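Local structure of probable transcriptional regulator, ArsR family protein (Rhodococcus sp. RHA1, 3F6O) at residues Asp17-Ala22 and Met49-Phe54; Ala32-Leu37 and Arg70-Glu75. The protein probably acts as a DNA-binding transcription factor of the ArsR family, built around a winged helix-turn-helix domain and assembled as a dimer. All coordinates share one frame; numbering follows the deposited sequence.

Overall arrangement
Both contacts belong to the winged helix-turn-helix region of the chain, with centres about 12 Å apart. Contact 1 joins the start of helix 18-28 to helix 45-57; contact 2 ties strand 32-33 and the beginning of helix 34-38 to strand 69-74 of the three-stranded antiparallel sheet. Their segments alternate along the sequence, 17-22, 32-37, 49-54, then 70-75. The two also touch: Met49 SD packs on Val34 CG1 at 3.7 Å, and Ile52 CD1 approaches Leu37 CD1. Helices 34-38 and 45-57 form the helix-turn-helix and strands 61-66 and 69-74 the wing, as in ArsR relatives, so together the contacts probably hold the presumed DNA-reading helix 45-57 in place relative to the wing.

Contact 1: residues Asp17-Ala22 and Met49-Phe54; sequences DPTRRA and MKHIHF
Arg20 reaches from helix 18-28 to His51 and Phe54 on helix 45-57. Beyond CB, its CG lies 3.5 Å from His51 ND1 and also touches His51 CB; CD passes near His51 O. The chain then bends at chi3 (-70°), which sets NE 4.0 Å from Phe54 CD2. CZ sits over the Phe54 face, offset toward the rim, 4.4 Å from the ring centroid; with the planes only 15° apart, this is a flat cation-pi stack. At the tip, Arg20 NH1 meets the edge of the His51 ring and makes a weak hydrogen bond, well short of straight, to His51 ND1 at 3.1 Å. NE and NH2 are held by the carbonyls of Ala14 and Gln13, at the end of helix 5-15.

Asp17 CB covers the opposite face of the guanidinium, so the group is sandwiched. Asp17 also N-caps its helix, OD2 accepting from Arg20 N at 3.0 Å through its anti lone pair, and the same oxygen lies over the His51 ring, 3.3 Å from CE1. Thr19 CB adds a CH-pi contact over that same ring face. The local helix axes cross at -64°, where helix 18-28 braces helix 45-57, the second helix of the helix-turn-helix and, as in ArsR relatives, probably the DNA-recognition helix.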
ATOM      1  N   ASP A  17      -2.408  -2.654  -7.453  1.00 19.77           N
ATOM      2  CA  ASP A  17      -2.677  -3.391  -8.700  1.00 20.20           C
ATOM      3  C   ASP A  17      -1.851  -4.676  -8.785  1.00 20.25           C
ATOM      4  O   ASP A  17      -0.623  -4.662  -8.565  1.00 19.33           O
ATOM      5  CB  ASP A  17      -2.397  -2.490  -9.907  1.00 20.26           C
ATOM      6  CG  ASP A  17      -2.706  -3.159 -11.225  1.00 22.35           C
ATOM      7  OD1 ASP A  17      -3.876  -3.128 -11.641  1.00 23.26           O
ATOM      8  OD2 ASP A  17      -1.784  -3.722 -11.861  1.00 22.67           O
ATOM      9  N   PRO A  18      -2.516  -5.794  -9.120  1.00 20.64           N
ATOM     10  CA  PRO A  18      -1.814  -7.068  -9.169  1.00 21.23           C
ATOM     11  C   PRO A  18      -0.784  -7.192 -10.310  1.00 20.59           C
ATOM     12  O   PRO A  18       0.225  -7.912 -10.153  1.00 21.12           O
ATOM     13  CB  PRO A  18      -2.963  -8.098  -9.363  1.00 21.91           C
ATOM     14  CG  PRO A  18      -4.047  -7.328 -10.049  1.00 22.71           C
ATOM     15  CD  PRO A  18      -3.957  -5.928  -9.470  1.00 20.22           C
ATOM     16  N   THR A  19      -1.040  -6.536 -11.440  1.00 19.92           N
ATOM     17  CA  THR A  19      -0.068  -6.503 -12.535  1.00 18.96           C
ATOM     18  C   THR A  19       1.225  -5.817 -12.085  1.00 18.72           C
ATOM     19  O   THR A  19       2.346  -6.312 -12.330  1.00 17.16           O
ATOM     20  CB  THR A  19      -0.605  -5.775 -13.784  1.00 19.61           C
ATOM     21  OG1 THR A  19      -1.800  -6.421 -14.236  1.00 20.47           O
ATOM     22  CG2 THR A  19       0.449  -5.835 -14.919  1.00 16.45           C
ATOM     23  N   ARG A  20       1.061  -4.661 -11.447  1.00 17.50           N
ATOM     24  CA  ARG A  20       2.206  -3.912 -10.949  1.00 16.80           C
ATOM     25  C   ARG A  20       2.967  -4.696  -9.890  1.00 16.65           C
ATOM     26  O   ARG A  20       4.190  -4.715  -9.913  1.00 15.38           O
ATOM     27  CB  ARG A  20       1.779  -2.533 -10.442  1.00 16.09           C
ATOM     28  CG  ARG A  20       1.270  -1.649 -11.580  1.00 17.40           C
ATOM     29  CD  ARG A  20       1.169  -0.200 -11.134  1.00 16.83           C
ATOM     30  NE  ARG A  20       0.098   0.114 -10.164  1.00 18.59           N
ATOM     31  CZ  ARG A  20      -1.094   0.647 -10.460  1.00 23.12           C
ATOM     32  NH1 ARG A  20      -1.473   0.800 -11.734  1.00 22.94           N
ATOM     33  NH2 ARG A  20      -1.939   1.006  -9.479  1.00 18.16           N
ATOM     34  N   ARG A  21       2.254  -5.345  -8.959  1.00 16.29           N
ATOM     35  CA  ARG A  21       2.946  -6.183  -7.956  1.00 17.22           C
ATOM     36  C   ARG A  21       3.718  -7.318  -8.635  1.00 16.65           C
ATOM     37  O   ARG A  21       4.849  -7.618  -8.230  1.00 16.80           O
ATOM     38  CB  ARG A  21       1.992  -6.737  -6.884  1.00 16.46           C
ATOM     39  CG  ARG A  21       1.440  -5.671  -5.909  1.00 17.75           C
ATOM     40  CD  ARG A  21       0.765  -6.310  -4.676  1.00 18.81           C
ATOM     41  NE  ARG A  21      -0.159  -7.388  -5.061  1.00 19.11           N
ATOM     42  CZ  ARG A  21      -1.427  -7.191  -5.385  1.00 21.84           C
ATOM     43  NH1 ARG A  21      -1.933  -5.962  -5.334  1.00 23.32           N
ATOM     44  NH2 ARG A  21      -2.212  -8.217  -5.729  1.00 22.81           N
ATOM     45  N   ALA A  22       3.133  -7.916  -9.683  1.00 16.26           N
ATOM     46  CA  ALA A  22       3.800  -8.998 -10.440  1.00 16.61           C
ATOM     47  C   ALA A  22       5.071  -8.541 -11.165  1.00 17.07           C
ATOM     48  O   ALA A  22       6.108  -9.250 -11.232  1.00 17.53           O
ATOM     49  CB  ALA A  22       2.829  -9.621 -11.440  1.00 17.13           C
ATOM     50  N   MET A  49       1.709  -0.258 -20.618  1.00 17.19           N
ATOM     51  CA  MET A  49       2.505   0.952 -20.455  1.00 17.41           C
ATOM     52  C   MET A  49       1.983   1.882 -19.358  1.00 16.60           C
ATOM     53  O   MET A  49       2.757   2.561 -18.708  1.00 16.57           O
ATOM     54  CB  MET A  49       2.687   1.677 -21.797  1.00 17.58           C
ATOM     55  CG  MET A  49       3.644   0.965 -22.799  1.00 21.02           C
ATOM     56  SD  MET A  49       5.248   0.475 -22.124  1.00 24.41           S
ATOM     57  CE  MET A  49       5.847   2.018 -21.467  1.00 23.93           C
ATOM     58  N   LYS A  50       0.673   1.898 -19.146  1.00 17.17           N
ATOM     59  CA  LYS A  50       0.089   2.658 -18.027  1.00 17.69           C
ATOM     60  C   LYS A  50       0.626   2.166 -16.680  1.00 17.05           C
ATOM     61  O   LYS A  50       0.946   2.962 -15.799  1.00 15.63           O
ATOM     62  CB  LYS A  50      -1.438   2.568 -18.064  1.00 18.01           C
ATOM     63  CG  LYS A  50      -2.069   3.718 -18.796  1.00 24.07           C
ATOM     64  CD  LYS A  50      -3.235   3.276 -19.640  1.00 31.99           C
ATOM     65  CE  LYS A  50      -4.507   3.107 -18.868  1.00 34.73           C
ATOM     66  NZ  LYS A  50      -5.623   3.076 -19.882  1.00 36.86           N
ATOM     67  N   HIS A  51       0.770   0.859 -16.549  1.00 16.03           N
ATOM     68  CA  HIS A  51       1.361   0.286 -15.325  1.00 16.79           C
ATOM     69  C   HIS A  51       2.853   0.596 -15.176  1.00 16.37           C
ATOM     70  O   HIS A  51       3.318   0.985 -14.109  1.00 15.55           O
ATOM     71  CB  HIS A  51       1.111  -1.219 -15.265  1.00 16.64           C
ATOM     72  CG  HIS A  51      -0.334  -1.568 -15.144  1.00 18.54           C
ATOM     73  ND1 HIS A  51      -1.123  -1.070 -14.135  1.00 18.83           N
ATOM     74  CD2 HIS A  51      -1.141  -2.343 -15.907  1.00 20.05           C
ATOM     75  CE1 HIS A  51      -2.357  -1.530 -14.273  1.00 20.94           C
ATOM     76  NE2 HIS A  51      -2.393  -2.309 -15.340  1.00 22.99           N
ATOM     77  N   ILE A  52       3.599   0.421 -16.248  1.00 15.91           N
ATOM     78  CA  ILE A  52       5.011   0.772 -16.236  1.00 15.43           C
ATOM     79  C   ILE A  52       5.208   2.269 -15.842  1.00 15.10           C
ATOM     80  O   ILE A  52       6.025   2.616 -14.979  1.00 14.45           O
ATOM     81  CB  ILE A  52       5.636   0.473 -17.624  1.00 15.84           C
ATOM     82  CG1 ILE A  52       5.664  -1.051 -17.876  1.00 15.57           C
ATOM     83  CG2 ILE A  52       7.049   1.076 -17.740  1.00 15.41           C
ATOM     84  CD1 ILE A  52       6.548  -1.859 -16.888  1.00 18.10           C
ATOM     85  N   HIS A  53       4.441   3.145 -16.483  1.00 15.99           N
ATOM     86  CA  HIS A  53       4.547   4.578 -16.212  1.00 17.09           C
ATOM     87  C   HIS A  53       4.186   4.915 -14.767  1.00 16.36           C
ATOM     88  O   HIS A  53       4.823   5.752 -14.128  1.00 15.73           O
ATOM     89  CB  HIS A  53       3.665   5.369 -17.185  1.00 17.69           C
ATOM     90  CG  HIS A  53       4.215   5.406 -18.576  1.00 21.11           C
ATOM     91  ND1 HIS A  53       3.430   5.221 -19.694  1.00 24.65           N
ATOM     92  CD2 HIS A  53       5.483   5.576 -19.030  1.00 25.28           C
ATOM     93  CE1 HIS A  53       4.183   5.285 -20.780  1.00 23.50           C
ATOM     94  NE2 HIS A  53       5.432   5.500 -20.406  1.00 24.96           N
ATOM     95  N   PHE A  54       3.158   4.250 -14.255  1.00 16.57           N
ATOM     96  CA  PHE A  54       2.732   4.490 -12.881  1.00 16.44           C
ATOM     97  C   PHE A  54       3.845   4.059 -11.927  1.00 16.04           C
ATOM     98  O   PHE A  54       4.166   4.779 -10.973  1.00 15.83           O
ATOM     99  CB  PHE A  54       1.401   3.779 -12.574  1.00 17.37           C
ATOM    100  CG  PHE A  54       0.741   4.292 -11.325  1.00 18.86           C
ATOM    101  CD1 PHE A  54      -0.333   5.162 -11.401  1.00 23.04           C
ATOM    102  CD2 PHE A  54       1.243   3.972 -10.068  1.00 20.62           C
ATOM    103  CE1 PHE A  54      -0.918   5.658 -10.231  1.00 25.47           C
ATOM    104  CE2 PHE A  54       0.662   4.477  -8.901  1.00 21.80           C
ATOM    105  CZ  PHE A  54      -0.388   5.315  -8.985  1.00 23.31           C
TER

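Contact 2: residues Ala32-Leu37 and Arg70-Glu75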
ATOM      1  N   ALA A  32      15.022  -6.029 -16.727  1.00 20.58           N
ATOM      2  CA  ALA A  32      14.292  -6.622 -17.844  1.00 21.26           C
ATOM      3  C   ALA A  32      13.811  -5.521 -18.778  1.00 21.30           C
ATOM      4  O   ALA A  32      13.708  -4.354 -18.379  1.00 22.39           O
ATOM      5  CB  ALA A  32      13.088  -7.445 -17.308  1.00 19.98           C
ATOM      6  N   THR A  33      13.520  -5.877 -20.023  1.00 20.86           N
ATOM      7  CA  THR A  33      12.900  -4.955 -20.961  1.00 20.20           C
ATOM      8  C   THR A  33      11.373  -4.974 -20.774  1.00 20.37           C
ATOM      9  O   THR A  33      10.826  -5.928 -20.234  1.00 19.97           O
ATOM     10  CB  THR A  33      13.195  -5.327 -22.427  1.00 20.89           C
ATOM     11  OG1 THR A  33      12.578  -6.585 -22.737  1.00 20.80           O
ATOM     12  CG2 THR A  33      14.699  -5.405 -22.676  1.00 22.51           C
ATOM     13  N   VAL A  34      10.703  -3.915 -21.203  1.00 20.31           N
ATOM     14  CA  VAL A  34       9.236  -3.883 -21.200  1.00 21.98           C
ATOM     15  C   VAL A  34       8.623  -5.091 -21.940  1.00 22.67           C
ATOM     16  O   VAL A  34       7.659  -5.687 -21.461  1.00 23.25           O
ATOM     17  CB  VAL A  34       8.713  -2.536 -21.783  1.00 22.32           C
ATOM     18  CG1 VAL A  34       7.206  -2.613 -22.124  1.00 24.60           C
ATOM     19  CG2 VAL A  34       9.015  -1.381 -20.817  1.00 22.74           C
ATOM     20  N   SER A  35       9.192  -5.470 -23.095  1.00 23.19           N
ATOM     21  CA  SER A  35       8.584  -6.540 -23.903  1.00 24.43           C
ATOM     22  C   SER A  35       8.643  -7.862 -23.149  1.00 24.08           C
ATOM     23  O   SER A  35       7.722  -8.665 -23.181  1.00 23.98           O
ATOM     24  CB  SER A  35       9.247  -6.637 -25.272  1.00 25.68           C
ATOM     25  OG  SER A  35      10.369  -7.492 -25.183  1.00 28.57           O
ATOM     26  N   GLU A  36       9.721  -8.055 -22.411  1.00 23.39           N
ATOM     27  CA  GLU A  36       9.883  -9.198 -21.548  1.00 22.51           C
ATOM     28  C   GLU A  36       8.852  -9.182 -20.403  1.00 21.64           C
ATOM     29  O   GLU A  36       8.165 -10.192 -20.147  1.00 20.44           O
ATOM     30  CB  GLU A  36      11.306  -9.112 -21.029  1.00 23.19           C
ATOM     31  CG  GLU A  36      11.817 -10.264 -20.371  1.00 27.45           C
ATOM     32  CD  GLU A  36      13.282 -10.083 -19.955  1.00 30.63           C
ATOM     33  OE1 GLU A  36      14.050  -9.173 -20.477  1.00 30.43           O
ATOM     34  OE2 GLU A  36      13.648 -10.900 -19.094  1.00 34.26           O
ATOM     35  N   LEU A  37       8.719  -8.025 -19.741  1.00 19.69           N
ATOM     36  CA  LEU A  37       7.792  -7.853 -18.618  1.00 19.40           C
ATOM     37  C   LEU A  37       6.330  -8.028 -19.003  1.00 19.22           C
ATOM     38  O   LEU A  37       5.548  -8.532 -18.206  1.00 19.45           O
ATOM     39  CB  LEU A  37       8.002  -6.490 -17.922  1.00 18.38           C
ATOM     40  CG  LEU A  37       9.369  -6.264 -17.264  1.00 17.76           C
ATOM     41  CD1 LEU A  37       9.550  -4.777 -16.830  1.00 15.07           C
ATOM     42  CD2 LEU A  37       9.565  -7.222 -16.056  1.00 18.04           C
ATOM     43  N   ARG A  70      13.158  -0.575 -24.150  1.00 26.48           N
ATOM     44  CA  ARG A  70      13.067   0.139 -22.874  1.00 24.46           C
ATOM     45  C   ARG A  70      13.479  -0.800 -21.738  1.00 22.70           C
ATOM     46  O   ARG A  70      12.779  -1.772 -21.456  1.00 22.63           O
ATOM     47  CB  ARG A  70      11.636   0.702 -22.641  1.00 24.34           C
ATOM     48  CG  ARG A  70      11.491   1.471 -21.321  1.00 25.05           C
ATOM     49  CD  ARG A  70      10.179   2.247 -21.186  1.00 25.11           C
ATOM     50  NE  ARG A  70      10.067   3.313 -22.180  1.00 27.37           N
ATOM     51  CZ  ARG A  70      10.553   4.549 -22.055  1.00 30.79           C
ATOM     52  NH1 ARG A  70      11.194   4.939 -20.953  1.00 30.90           N
ATOM     53  NH2 ARG A  70      10.381   5.420 -23.051  1.00 33.81           N
ATOM     54  N   THR A  71      14.615  -0.523 -21.093  1.00 20.70           N
ATOM     55  CA  THR A  71      15.071  -1.344 -19.979  1.00 19.88           C
ATOM     56  C   THR A  71      14.481  -0.836 -18.685  1.00 19.37           C
ATOM     57  O   THR A  71      14.276   0.374 -18.535  1.00 19.68           O
ATOM     58  CB  THR A  71      16.626  -1.406 -19.903  1.00 20.39           C
ATOM     59  OG1 THR A  71      17.143  -0.079 -19.815  1.00 24.68           O
ATOM     60  CG2 THR A  71      17.180  -2.041 -21.194  1.00 18.73           C
ATOM     61  N   CYS A  72      14.190  -1.755 -17.771  1.00 18.42           N
ATOM     62  CA  CYS A  72      13.567  -1.437 -16.483  1.00 18.02           C
ATOM     63  C   CYS A  72      14.366  -2.043 -15.348  1.00 17.71           C
ATOM     64  O   CYS A  72      14.889  -3.190 -15.444  1.00 16.90           O
ATOM     65  CB  CYS A  72      12.129  -1.982 -16.409  1.00 18.23           C
ATOM     66  SG  CYS A  72      11.066  -1.478 -17.780  1.00 20.47           S
ATOM     67  N   ALA A  73      14.455  -1.299 -14.254  1.00 17.19           N
ATOM     68  CA  ALA A  73      15.057  -1.844 -13.045  1.00 16.94           C
ATOM     69  C   ALA A  73      14.316  -1.351 -11.809  1.00 17.40           C
ATOM     70  O   ALA A  73      13.836  -0.216 -11.771  1.00 17.50           O
ATOM     71  CB  ALA A  73      16.532  -1.447 -12.948  1.00 16.46           C
ATOM     72  N   ILE A  74      14.287  -2.192 -10.786  1.00 17.66           N
ATOM     73  CA  ILE A  74      13.604  -1.872  -9.551  1.00 18.44           C
ATOM     74  C   ILE A  74      14.403  -0.844  -8.759  1.00 19.41           C
ATOM     75  O   ILE A  74      15.647  -0.761  -8.879  1.00 19.03           O
ATOM     76  CB  ILE A  74      13.285  -3.172  -8.726  1.00 19.17           C
ATOM     77  CG1 ILE A  74      12.088  -2.940  -7.800  1.00 19.62           C
ATOM     78  CG2 ILE A  74      14.553  -3.736  -8.037  1.00 20.74           C
ATOM     79  CD1 ILE A  74      11.595  -4.202  -7.100  1.00 18.51           C
ATOM     80  N   GLU A  75      13.678  -0.029  -7.994  1.00 19.63           N
ATOM     81  CA  GLU A  75      14.265   0.920  -7.075  1.00 21.58           C
ATOM     82  C   GLU A  75      13.992   0.454  -5.665  1.00 22.19           C
ATOM     83  O   GLU A  75      12.955  -0.139  -5.400  1.00 21.46           O
ATOM     84  CB  GLU A  75      13.628   2.287  -7.274  1.00 21.94           C
ATOM     85  CG  GLU A  75      14.147   3.025  -8.474  1.00 26.52           C
ATOM     86  CD  GLU A  75      15.619   3.387  -8.298  1.00 31.58           C
ATOM     87  OE1 GLU A  75      15.909   4.215  -7.428  1.00 37.19           O
ATOM     88  OE2 GLU A  75      16.479   2.822  -8.996  1.00 32.73           O
TER
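Ala32 O accepts the shortest bond of this contact, from Cys72 N at 2.7 Å, with the donor nearly on the C=O axis. Ala32 N returns a bond to Cys72 O (3.1 Å), which makes the two residues an antiparallel hydrogen-bonded pair. Next along the strands, Thr33 and Thr71 form a non-hydrogen-bonded pair, their CA atoms 4.3 Å apart and their CG2 methyls in loose contact. Arg70 O then receives two groups: Val34 N in a hydrogen bond of 3.0 Å, and Thr33 CA in a CH...O contact of 3.2 Å.

The strand turns into a helix just here. Thr33 is the N-cap, with OG1 between the backbone N and the carbonyl carbon (chi1 66°), where it accepts from Glu36 N at 3.2 Å. Glu36 OE1 takes a weak bond from Thr33 N in return, completing a capping box, while OE2 pairs with Arg26 in a salt bridge.

On the Ala32 and Cys72 face of the sheet, Cys72 SG meets two methyls, Val34 CG2 at 3.7 Å and Leu37 CD1 at 3.8 Å. The Val34 and Arg70 side chains lie side by side, pointing the same way, with Val34 CG2 against CB, CG and CD of Arg70; further out, Arg70 NH1 bonds Thr63 OG1 on strand 61-66.

Strand 69-74 is the middle strand, between 32-33 and 61-66, and Val34 and Leu37 carry the packing on to Phe48 of helix 45-57, while Ala32 and Leu37 touch Arg26 of helix 18-28.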